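Long-range contact in SusD superfamily protein (PDB 3JQ0), which probably binds glycans or other nutrients at the bacterial outer membrane: residues I69-N83 with L114-Y128. Sequence-based numbering, arbitrary orientation. Where two conformers were deposited one is given.
Sequences ISNYGDMYKIINQIN and LYFHLLRSWGDVVLY
Leu-114 fits as a knob into the hole formed by Met-75, Ile-78, Ile-79 and Ile-82, where the helical segments 75-83 and 114-122 pack nearly antiparallel, their axes at 149°, in the helical part of this SusD-family fold. Its CD1 branch meets Ile-78 CG2 at 3.7 Å, while CD2 lies against the selenium of selenomethionine Met-75. The Met-75 side chain bends at chi3 (-105°), bringing its methyl CE to Leu-118 CD2 and the edge of the Trp-122 indole. Over one face of the indole, Tyr-72 makes a T-shaped stack, edge toward the five-membered ring, centroids 4.8 Å apart; Tyr-72 CA sits above the six-membered ring in a CH-pi contact. Trp-122 NE1 is hydrogen-bonded to Pro-474 O, which probably helps fix the ring's rotation. Farther along, Ile-79 CD1 lies over one face of the Tyr-115 ring, offset toward its rim.

The chain after helix 97-122 returns along helix 75-91 and is held by polar bonds. Tyr-76 OH donates to a lone pair of Val-126 O at 2.7 Å. Tyr-128 O takes two donors from opposite faces of its plane, Tyr-115 OH and Asn-83 ND2. Asn-83 is itself held by Arg-111 NH1 at OD1, and Asn-83 ND2 is shared between Asp-130 O and Tyr-128 O, the latter at 3.2 Å with an N-H...O angle of 158°.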
ATOM      1  N   ILE A  69     -15.076   6.984   0.530  1.00  8.67           N
ATOM      2  CA  ILE A  69     -14.444   7.729  -0.550  1.00  8.50           C
ATOM      3  C   ILE A  69     -15.487   7.932  -1.637  1.00  8.19           C
ATOM      4  O   ILE A  69     -16.062   6.958  -2.114  1.00  8.95           O
ATOM      5  CB  ILE A  69     -13.222   6.960  -1.138  1.00  8.83           C
ATOM      6  CG1 ILE A  69     -12.163   6.667  -0.051  1.00  9.72           C
ATOM      7  CG2 ILE A  69     -12.675   7.725  -2.340  1.00 10.20           C
ATOM      8  CD1 ILE A  69     -11.029   5.811  -0.578  1.00 11.56           C
ATOM      9  N   SER A  70     -15.720   9.193  -1.993  1.00  8.16           N
ATOM     10  CA  SER A  70     -16.651   9.584  -3.045  0.52  8.06           C
ATOM     11  C   SER A  70     -16.049   9.526  -4.435  1.00  8.20           C
ATOM     12  O   SER A  70     -14.837   9.632  -4.621  1.00  9.03           O
ATOM     13  CB  SER A  70     -17.182  11.013  -2.803  0.52  8.87           C
ATOM     14  OG  SER A  70     -18.171  11.012  -1.797  0.52  8.76           O
ATOM     15  N   ASN A  71     -16.937   9.426  -5.425  1.00  8.18           N
ATOM     16  CA  ASN A  71     -16.583   9.660  -6.829  1.00  8.76           C
ATOM     17  C   ASN A  71     -15.386   8.896  -7.313  1.00  7.85           C
ATOM     18  O   ASN A  71     -14.476   9.453  -7.940  1.00  8.57           O
ATOM     19  CB  ASN A  71     -16.411  11.168  -7.119  1.00  9.23           C
ATOM     20  CG  ASN A  71     -16.444  11.503  -8.626  1.00  9.71           C
ATOM     21  OD1 ASN A  71     -17.105  10.798  -9.396  1.00 12.80           O
ATOM     22  ND2 ASN A  71     -15.767  12.540  -9.036  1.00 14.42           N
ATOM     23  N   TYR A  72     -15.350   7.622  -6.981  1.00  8.09           N
ATOM     24  CA  TYR A  72     -14.293   6.729  -7.478  1.00  8.48           C
ATOM     25  C   TYR A  72     -12.905   7.262  -7.115  1.00  8.98           C
ATOM     26  O   TYR A  72     -11.937   7.083  -7.869  1.00  9.20           O
ATOM     27  CB  TYR A  72     -14.443   6.474  -8.983  1.00  8.70           C
ATOM     28  CG  TYR A  72     -15.743   5.809  -9.351  1.00  7.93           C
ATOM     29  CD1 TYR A  72     -16.008   4.479  -9.054  1.00  8.36           C
ATOM     30  CD2 TYR A  72     -16.777   6.570  -9.942  1.00  8.99           C
ATOM     31  CE1 TYR A  72     -17.198   3.881  -9.426  1.00  8.74           C
ATOM     32  CE2 TYR A  72     -17.970   5.956 -10.341  1.00  9.51           C
ATOM     33  CZ  TYR A  72     -18.164   4.618 -10.086  1.00  8.46           C
ATOM     34  OH  TYR A  72     -19.322   4.035 -10.545  1.00 10.42           O
ATOM     35  N   GLY A  73     -12.792   7.889  -5.957  1.00  9.62           N
ATOM     36  CA  GLY A  73     -11.509   8.419  -5.533  1.00 10.67           C
ATOM     37  C   GLY A  73     -10.945   9.504  -6.419  1.00 10.83           C
ATOM     38  O   GLY A  73      -9.742   9.725  -6.385  1.00 12.01           O
ATOM     39  N   ASP A  74     -11.792  10.164  -7.210  1.00 10.07           N
ATOM     40  CA  ASP A  74     -11.403  11.165  -8.153  0.52 10.30           C
ATOM     41  C   ASP A  74     -10.434  10.628  -9.224  1.00  9.55           C
ATOM     42  O   ASP A  74      -9.651  11.370  -9.801  1.00 10.88           O
ATOM     43  CB  ASP A  74     -10.847  12.353  -7.391  0.52 11.68           C
ATOM     44  CG  ASP A  74     -10.793  13.552  -8.216  0.52 11.75           C
ATOM     45  OD1 ASP A  74     -11.687  13.765  -9.070  0.52 14.41           O
ATOM     46  OD2 ASP A  74      -9.801  14.291  -8.048  0.52 14.26           O
HETATM   47  N   MSE A  75     -10.499   9.331  -9.494  1.00  9.96           N
HETATM   48  CA  MSE A  75      -9.556   8.728 -10.461  1.00 10.17           C
HETATM   49  C   MSE A  75      -9.864   8.992 -11.923  1.00  9.18           C
HETATM   50  O   MSE A  75      -8.953   9.005 -12.744  1.00 10.36           O
HETATM   51  CB  MSE A  75      -9.387   7.252 -10.166  1.00  9.65           C
HETATM   52  CG  MSE A  75      -8.622   6.987  -8.892  1.00 11.62           C
HETATM   53 SE   MSE A  75      -8.303   5.068  -8.637  1.00 11.42          SE
HETATM   54  CE  MSE A  75      -9.573   4.712  -7.292  1.00 15.53           C
ATOM     55  N   TYR A  76     -11.132   9.252 -12.250  1.00  9.64           N
ATOM     56  CA  TYR A  76     -11.481   9.412 -13.659  1.00  9.72           C
ATOM     57  C   TYR A  76     -10.879  10.651 -14.301  1.00 10.91           C
ATOM     58  O   TYR A  76     -10.529  10.648 -15.472  1.00 11.88           O
ATOM     59  CB  TYR A  76     -12.968   9.367 -13.915  1.00 10.54           C
ATOM     60  CG  TYR A  76     -13.465   7.938 -13.957  1.00 10.75           C
ATOM     61  CD1 TYR A  76     -13.329   7.181 -15.105  1.00 11.67           C
ATOM     62  CD2 TYR A  76     -14.018   7.314 -12.862  1.00 10.94           C
ATOM     63  CE1 TYR A  76     -13.754   5.844 -15.177  1.00 11.10           C
ATOM     64  CE2 TYR A  76     -14.432   5.969 -12.901  1.00 11.16           C
ATOM     65  CZ  TYR A  76     -14.317   5.248 -14.050  1.00 10.27           C
ATOM     66  OH  TYR A  76     -14.756   3.960 -14.066  1.00 11.73           O
ATOM     67  N   LYS A  77     -10.702  11.730 -13.562  1.00 12.46           N
ATOM     68  CA  LYS A  77     -10.100  12.906 -14.234  0.52 12.93           C
ATOM     69  C   LYS A  77      -8.600  12.657 -14.454  1.00 12.30           C
ATOM     70  O   LYS A  77      -8.027  13.256 -15.350  1.00 13.30           O
ATOM     71  CB  LYS A  77     -10.425  14.232 -13.576  0.52 14.01           C
ATOM     72  CG  LYS A  77      -9.821  14.431 -12.219  0.52 13.05           C
ATOM     73  CD  LYS A  77     -10.178  15.869 -11.783  0.52 13.69           C
ATOM     74  CE  LYS A  77      -9.894  16.254 -10.361  0.52 11.96           C
ATOM     75  NZ  LYS A  77      -8.450  16.167 -10.099  0.52 13.55           N
ATOM     76  N   ILE A  78      -7.959  11.748 -13.668  1.00 11.48           N
ATOM     77  CA  ILE A  78      -6.592  11.320 -14.000  1.00 10.60           C
ATOM     78  C   ILE A  78      -6.574  10.483 -15.256  1.00  9.47           C
ATOM     79  O   ILE A  78      -5.781  10.705 -16.159  1.00  9.73           O
ATOM     80  CB  ILE A  78      -5.890  10.542 -12.837  1.00 10.84           C
ATOM     81  CG1 ILE A  78      -6.127  11.218 -11.472  1.00 11.21           C
ATOM     82  CG2 ILE A  78      -4.446  10.298 -13.140  1.00 11.72           C
ATOM     83  CD1 ILE A  78      -5.566  10.458 -10.304  1.00 12.94           C
ATOM     84  N   ILE A  79      -7.483   9.529 -15.308  1.00  9.39           N
ATOM     85  CA  ILE A  79      -7.630   8.658 -16.470  1.00  9.78           C
ATOM     86  C   ILE A  79      -7.811   9.497 -17.747  1.00  9.92           C
ATOM     87  O   ILE A  79      -7.189   9.224 -18.784  1.00 10.78           O
ATOM     88  CB  ILE A  79      -8.759   7.619 -16.242  1.00 10.12           C
ATOM     89  CG1 ILE A  79      -8.318   6.611 -15.165  1.00 10.08           C
ATOM     90  CG2 ILE A  79      -9.125   6.889 -17.544  1.00 11.48           C
ATOM     91  CD1 ILE A  79      -9.471   5.789 -14.582  1.00 10.59           C
ATOM     92  N   ASN A  80      -8.650  10.529 -17.676  1.00 10.83           N
ATOM     93  CA  ASN A  80      -8.865  11.431 -18.817  0.50 11.39           C
ATOM     94  C   ASN A  80      -7.544  11.993 -19.307  1.00 11.09           C
ATOM     95  O   ASN A  80      -7.250  11.984 -20.514  1.00 12.24           O
ATOM     96  CB  ASN A  80      -9.823  12.549 -18.387  0.50 11.57           C
ATOM     97  CG  ASN A  80     -10.252  13.508 -19.531  0.50 12.32           C
ATOM     98  OD1 ASN A  80      -9.630  13.623 -20.602  0.50 13.49           O
ATOM     99  ND2 ASN A  80     -11.324  14.244 -19.243  0.50 14.55           N
ATOM    100  N   GLN A  81      -6.727  12.512 -18.381  1.00 10.64           N
ATOM    101  CA  GLN A  81      -5.441  13.066 -18.788  1.00 10.80           C
ATOM    102  C   GLN A  81      -4.484  12.007 -19.345  1.00 10.26           C
ATOM    103  O   GLN A  81      -3.757  12.258 -20.285  1.00 11.10           O
ATOM    104  CB  GLN A  81      -4.789  13.843 -17.613  1.00 11.42           C
ATOM    105  CG  GLN A  81      -5.666  15.003 -17.061  1.00 16.01           C
ATOM    106  CD  GLN A  81      -5.982  16.010 -18.065  1.00 20.84           C
ATOM    107  OE1 GLN A  81      -5.072  16.573 -18.656  1.00 25.03           O
ATOM    108  NE2 GLN A  81      -7.287  16.292 -18.266  1.00 24.73           N
ATOM    109  N   ILE A  82      -4.455  10.809 -18.752  1.00 10.11           N
ATOM    110  CA  ILE A  82      -3.626   9.729 -19.264  1.00  9.79           C
ATOM    111  C   ILE A  82      -4.049   9.430 -20.712  1.00 10.04           C
ATOM    112  O   ILE A  82      -3.211   9.191 -21.594  1.00 11.44           O
ATOM    113  CB  ILE A  82      -3.718   8.459 -18.378  1.00  8.97           C
ATOM    114  CG1 ILE A  82      -3.148   8.711 -16.972  1.00  9.81           C
ATOM    115  CG2 ILE A  82      -3.004   7.306 -19.067  1.00 10.67           C
ATOM    116  CD1 ILE A  82      -3.498   7.631 -15.949  1.00 10.21           C
ATOM    117  N   ASN A  83      -5.358   9.345 -20.931  1.00 11.05           N
ATOM    118  CA  ASN A  83      -5.866   9.060 -22.275  1.00 11.78           C
ATOM    119  C   ASN A  83      -5.400  10.079 -23.312  1.00 12.26           C
ATOM    120  O   ASN A  83      -5.017   9.738 -24.439  1.00 13.35           O
ATOM    121  CB  ASN A  83      -7.378   8.993 -22.256  1.00 11.85           C
ATOM    122  CG  ASN A  83      -7.920   7.808 -21.436  1.00 11.52           C
ATOM    123  OD1 ASN A  83      -7.206   6.854 -21.124  1.00 12.35           O
ATOM    124  ND2 ASN A  83      -9.190   7.873 -21.086  1.00 11.55           N
ATOM    125  N   LEU A 114      -4.714   2.358 -12.231  1.00  6.86           N
ATOM    126  CA  LEU A 114      -5.898   2.995 -11.697  1.00  7.54           C
ATOM    127  C   LEU A 114      -7.129   2.105 -11.876  1.00  6.68           C
ATOM    128  O   LEU A 114      -7.913   1.945 -10.940  1.00  7.67           O
ATOM    129  CB  LEU A 114      -6.109   4.385 -12.308  1.00  7.30           C
ATOM    130  CG  LEU A 114      -5.046   5.413 -11.986  1.00  8.05           C
ATOM    131  CD1 LEU A 114      -5.275   6.706 -12.750  1.00 10.81           C
ATOM    132  CD2 LEU A 114      -4.984   5.712 -10.468  1.00 10.53           C
ATOM    133  N   TYR A 115      -7.298   1.534 -13.058  1.00  7.18           N
ATOM    134  CA  TYR A 115      -8.408   0.646 -13.264  1.00  7.74           C
ATOM    135  C   TYR A 115      -8.376  -0.569 -12.349  1.00  7.22           C
ATOM    136  O   TYR A 115      -9.447  -1.100 -11.987  1.00  7.32           O
ATOM    137  CB  TYR A 115      -8.581   0.223 -14.727  1.00  7.96           C
ATOM    138  CG  TYR A 115      -9.359   1.267 -15.537  1.00  8.32           C
ATOM    139  CD1 TYR A 115     -10.702   1.447 -15.345  1.00  8.87           C
ATOM    140  CD2 TYR A 115      -8.717   2.092 -16.449  1.00  8.52           C
ATOM    141  CE1 TYR A 115     -11.412   2.419 -16.042  1.00  9.49           C
ATOM    142  CE2 TYR A 115      -9.407   3.022 -17.194  1.00  9.68           C
ATOM    143  CZ  TYR A 115     -10.752   3.192 -16.992  1.00  9.75           C
ATOM    144  OH  TYR A 115     -11.505   4.157 -17.661  1.00 10.65           O
ATOM    145  N   PHE A 116      -7.182  -1.030 -11.941  1.00  6.94           N
ATOM    146  CA  PHE A 116      -7.078  -2.184 -11.035  1.00  7.41           C
ATOM    147  C   PHE A 116      -7.490  -1.812  -9.598  1.00  6.60           C
ATOM    148  O   PHE A 116      -8.118  -2.621  -8.914  1.00  7.04           O
ATOM    149  CB  PHE A 116      -5.687  -2.787 -11.132  1.00  6.92           C
ATOM    150  CG  PHE A 116      -5.501  -4.066 -10.352  1.00  7.37           C
ATOM    151  CD1 PHE A 116      -6.361  -5.145 -10.502  1.00  7.33           C
ATOM    152  CD2 PHE A 116      -4.435  -4.196  -9.475  1.00  7.26           C
ATOM    153  CE1 PHE A 116      -6.179  -6.307  -9.808  1.00  8.41           C
ATOM    154  CE2 PHE A 116      -4.258  -5.374  -8.768  1.00  8.46           C
ATOM    155  CZ  PHE A 116      -5.122  -6.446  -8.948  1.00  8.41           C
ATOM    156  N   HIS A 117      -7.204  -0.587  -9.137  1.00  6.81           N
ATOM    157  CA  HIS A 117      -7.825  -0.096  -7.899  1.00  6.86           C
ATOM    158  C   HIS A 117      -9.335  -0.059  -8.030  1.00  6.35           C
ATOM    159  O   HIS A 117     -10.084  -0.450  -7.140  1.00  7.12           O
ATOM    160  CB  HIS A 117      -7.309   1.278  -7.519  1.00  6.89           C
ATOM    161  CG  HIS A 117      -5.987   1.285  -6.828  1.00  7.46           C
ATOM    162  ND1 HIS A 117      -5.780   0.798  -5.562  1.00  7.45           N
ATOM    163  CD2 HIS A 117      -4.812   1.833  -7.230  1.00  8.94           C
ATOM    164  CE1 HIS A 117      -4.520   1.001  -5.235  1.00  9.32           C
ATOM    165  NE2 HIS A 117      -3.899   1.614  -6.236  1.00  8.73           N
ATOM    166  N   LEU A 118      -9.817   0.464  -9.160  1.00  7.60           N
ATOM    167  CA  LEU A 118     -11.276   0.564  -9.375  1.00  7.41           C
ATOM    168  C   LEU A 118     -11.955  -0.809  -9.380  1.00  6.96           C
ATOM    169  O   LEU A 118     -12.995  -0.995  -8.775  1.00  7.80           O
ATOM    170  CB  LEU A 118     -11.602   1.337 -10.678  1.00  7.88           C
ATOM    171  CG  LEU A 118     -11.218   2.829 -10.706  1.00  7.73           C
ATOM    172  CD1 LEU A 118     -11.441   3.419 -12.098  1.00 10.60           C
ATOM    173  CD2 LEU A 118     -12.045   3.577  -9.672  1.00 11.56           C
ATOM    174  N   LEU A 119     -11.334  -1.778 -10.066  1.00  6.93           N
ATOM    175  CA  LEU A 119     -11.900  -3.142 -10.134  1.00  7.39           C
ATOM    176  C   LEU A 119     -12.041  -3.750  -8.737  1.00  7.08           C
ATOM    177  O   LEU A 119     -13.074  -4.279  -8.385  1.00  7.31           O
ATOM    178  CB  LEU A 119     -10.973  -4.028 -10.952  1.00  7.62           C
ATOM    179  CG  LEU A 119     -11.387  -5.483 -11.013  1.00  8.56           C
ATOM    180  CD1 LEU A 119     -12.691  -5.708 -11.775  1.00 12.50           C
ATOM    181  CD2 LEU A 119     -10.259  -6.332 -11.582  1.00 10.32           C
ATOM    182  N   ARG A 120     -10.972  -3.668  -7.937  1.00  7.16           N
ATOM    183  CA  ARG A 120     -10.958  -4.293  -6.623  1.00  6.97           C
ATOM    184  C   ARG A 120     -11.865  -3.591  -5.627  1.00  6.59           C
ATOM    185  O   ARG A 120     -12.319  -4.185  -4.661  1.00  7.20           O
ATOM    186  CB  ARG A 120      -9.524  -4.386  -6.096  1.00  7.03           C
ATOM    187  CG  ARG A 120      -8.627  -5.326  -6.901  1.00  7.55           C
ATOM    188  CD  ARG A 120      -7.230  -5.371  -6.325  1.00  7.60           C
ATOM    189  NE  ARG A 120      -6.523  -4.129  -6.615  1.00  7.04           N
ATOM    190  CZ  ARG A 120      -5.312  -3.860  -6.150  1.00  7.02           C
ATOM    191  NH1 ARG A 120      -4.700  -4.716  -5.357  1.00  7.72           N
ATOM    192  NH2 ARG A 120      -4.743  -2.698  -6.443  1.00  8.20           N
ATOM    193  N   SER A 121     -12.107  -2.308  -5.875  1.00  6.31           N
ATOM    194  CA  SER A 121     -12.828  -1.457  -4.915  1.00  7.01           C
ATOM    195  C   SER A 121     -14.302  -1.284  -5.270  1.00  7.00           C
ATOM    196  O   SER A 121     -15.161  -1.446  -4.423  1.00  7.49           O
ATOM    197  CB  SER A 121     -12.108  -0.115  -4.759  1.00  7.76           C
ATOM    198  OG  SER A 121     -10.805  -0.346  -4.228  1.00  7.42           O
ATOM    199  N   TRP A 122     -14.603  -0.923  -6.521  1.00  7.17           N
ATOM    200  CA  TRP A 122     -15.959  -0.711  -7.019  1.00  7.25           C
ATOM    201  C   TRP A 122     -16.521  -1.795  -7.951  1.00  7.61           C
ATOM    202  O   TRP A 122     -17.728  -1.876  -8.074  1.00  8.92           O
ATOM    203  CB  TRP A 122     -16.102   0.684  -7.633  1.00  7.75           C
ATOM    204  CG  TRP A 122     -16.184   1.773  -6.589  1.00  6.91           C
ATOM    205  CD1 TRP A 122     -17.342   2.139  -5.907  1.00  7.34           C
ATOM    206  CD2 TRP A 122     -15.124   2.591  -6.042  1.00  7.23           C
ATOM    207  NE1 TRP A 122     -17.057   3.139  -5.023  1.00  8.10           N
ATOM    208  CE2 TRP A 122     -15.708   3.403  -5.047  1.00  7.76           C
ATOM    209  CE3 TRP A 122     -13.767   2.707  -6.285  1.00  7.83           C
ATOM    210  CZ2 TRP A 122     -14.948   4.337  -4.341  1.00  8.11           C
ATOM    211  CZ3 TRP A 122     -13.028   3.621  -5.558  1.00  7.59           C
ATOM    212  CH2 TRP A 122     -13.622   4.408  -4.609  1.00  8.37           C
ATOM    213  N   GLY A 123     -15.664  -2.637  -8.532  1.00  8.06           N
ATOM    214  CA  GLY A 123     -16.134  -3.781  -9.335  1.00  8.52           C
ATOM    215  C   GLY A 123     -16.403  -3.380 -10.762  1.00  8.49           C
ATOM    216  O   GLY A 123     -15.494  -3.144 -11.561  1.00 10.02           O
ATOM    217  N   ASP A 124     -17.698  -3.347 -11.127  1.00  8.76           N
ATOM    218  CA  ASP A 124     -18.148  -2.923 -12.451  1.00  8.58           C
ATOM    219  C   ASP A 124     -18.028  -1.395 -12.525  1.00  8.88           C
ATOM    220  O   ASP A 124     -18.593  -0.718 -11.689  1.00  9.41           O
ATOM    221  CB  ASP A 124     -19.612  -3.280 -12.691  1.00  9.40           C
ATOM    222  CG  ASP A 124     -19.940  -4.762 -12.646  1.00 11.03           C
ATOM    223  OD1 ASP A 124     -19.078  -5.618 -12.481  1.00 11.10           O
ATOM    224  OD2 ASP A 124     -21.145  -5.029 -12.867  1.00 16.14           O
ATOM    225  N   VAL A 125     -17.276  -0.882 -13.485  1.00  9.12           N
ATOM    226  CA  VAL A 125     -17.047   0.552 -13.598  1.00  9.39           C
ATOM    227  C   VAL A 125     -17.056   0.949 -15.066  1.00 10.01           C
ATOM    228  O   VAL A 125     -16.891   0.111 -15.956  1.00 10.09           O
ATOM    229  CB  VAL A 125     -15.686   0.981 -12.926  1.00  9.45           C
ATOM    230  CG1 VAL A 125     -15.710   0.690 -11.421  1.00 10.44           C
ATOM    231  CG2 VAL A 125     -14.452   0.341 -13.610  1.00 10.37           C
ATOM    232  N   VAL A 126     -17.225   2.244 -15.338  1.00 10.52           N
ATOM    233  CA  VAL A 126     -17.178   2.756 -16.685  1.00 11.50           C
ATOM    234  C   VAL A 126     -15.768   2.614 -17.225  1.00 10.64           C
ATOM    235  O   VAL A 126     -14.796   3.019 -16.578  1.00 10.67           O
ATOM    236  CB  VAL A 126     -17.654   4.220 -16.751  1.00 11.94           C
ATOM    237  CG1 VAL A 126     -17.470   4.772 -18.194  1.00 15.16           C
ATOM    238  CG2 VAL A 126     -19.103   4.315 -16.333  1.00 15.45           C
ATOM    239  N   LEU A 127     -15.652   2.090 -18.442  1.00 11.50           N
ATOM    240  CA  LEU A 127     -14.378   2.055 -19.150  1.00 10.92           C
ATOM    241  C   LEU A 127     -14.289   3.296 -20.036  1.00 11.75           C
ATOM    242  O   LEU A 127     -14.776   3.350 -21.175  1.00 14.85           O
ATOM    243  CB  LEU A 127     -14.212   0.751 -19.940  1.00 12.28           C
ATOM    244  CG  LEU A 127     -13.982  -0.506 -19.113  1.00 13.10           C
ATOM    245  CD1 LEU A 127     -13.968  -1.781 -19.988  1.00 15.04           C
ATOM    246  CD2 LEU A 127     -12.675  -0.359 -18.269  1.00 14.39           C
ATOM    247  N   TYR A 128     -13.640   4.319 -19.502  1.00 11.96           N
ATOM    248  CA  TYR A 128     -13.451   5.590 -20.149  1.00 12.62           C
ATOM    249  C   TYR A 128     -12.046   5.563 -20.758  1.00 11.79           C
ATOM    250  O   TYR A 128     -11.028   5.521 -20.026  1.00 12.52           O
ATOM    251  CB  TYR A 128     -13.597   6.698 -19.123  1.00 13.97           C
ATOM    252  CG  TYR A 128     -13.497   8.020 -19.718  1.00 15.91           C
ATOM    253  CD1 TYR A 128     -14.434   8.448 -20.656  1.00 17.86           C
ATOM    254  CD2 TYR A 128     -12.403   8.863 -19.461  1.00 16.78           C
ATOM    255  CE1 TYR A 128     -14.337   9.693 -21.280  1.00 18.92           C
ATOM    256  CE2 TYR A 128     -12.281  10.093 -20.069  1.00 17.78           C
ATOM    257  CZ  TYR A 128     -13.254  10.495 -21.000  1.00 19.79           C
ATOM    258  OH  TYR A 128     -13.146  11.718 -21.616  1.00 23.51           O
TER
HETATM  259  O   HOH W   1     -19.599   1.335 -10.232  1.00  9.54           O
HETATM  260  O   HOH W   2     -17.808   4.016 -13.220  1.00 14.62           O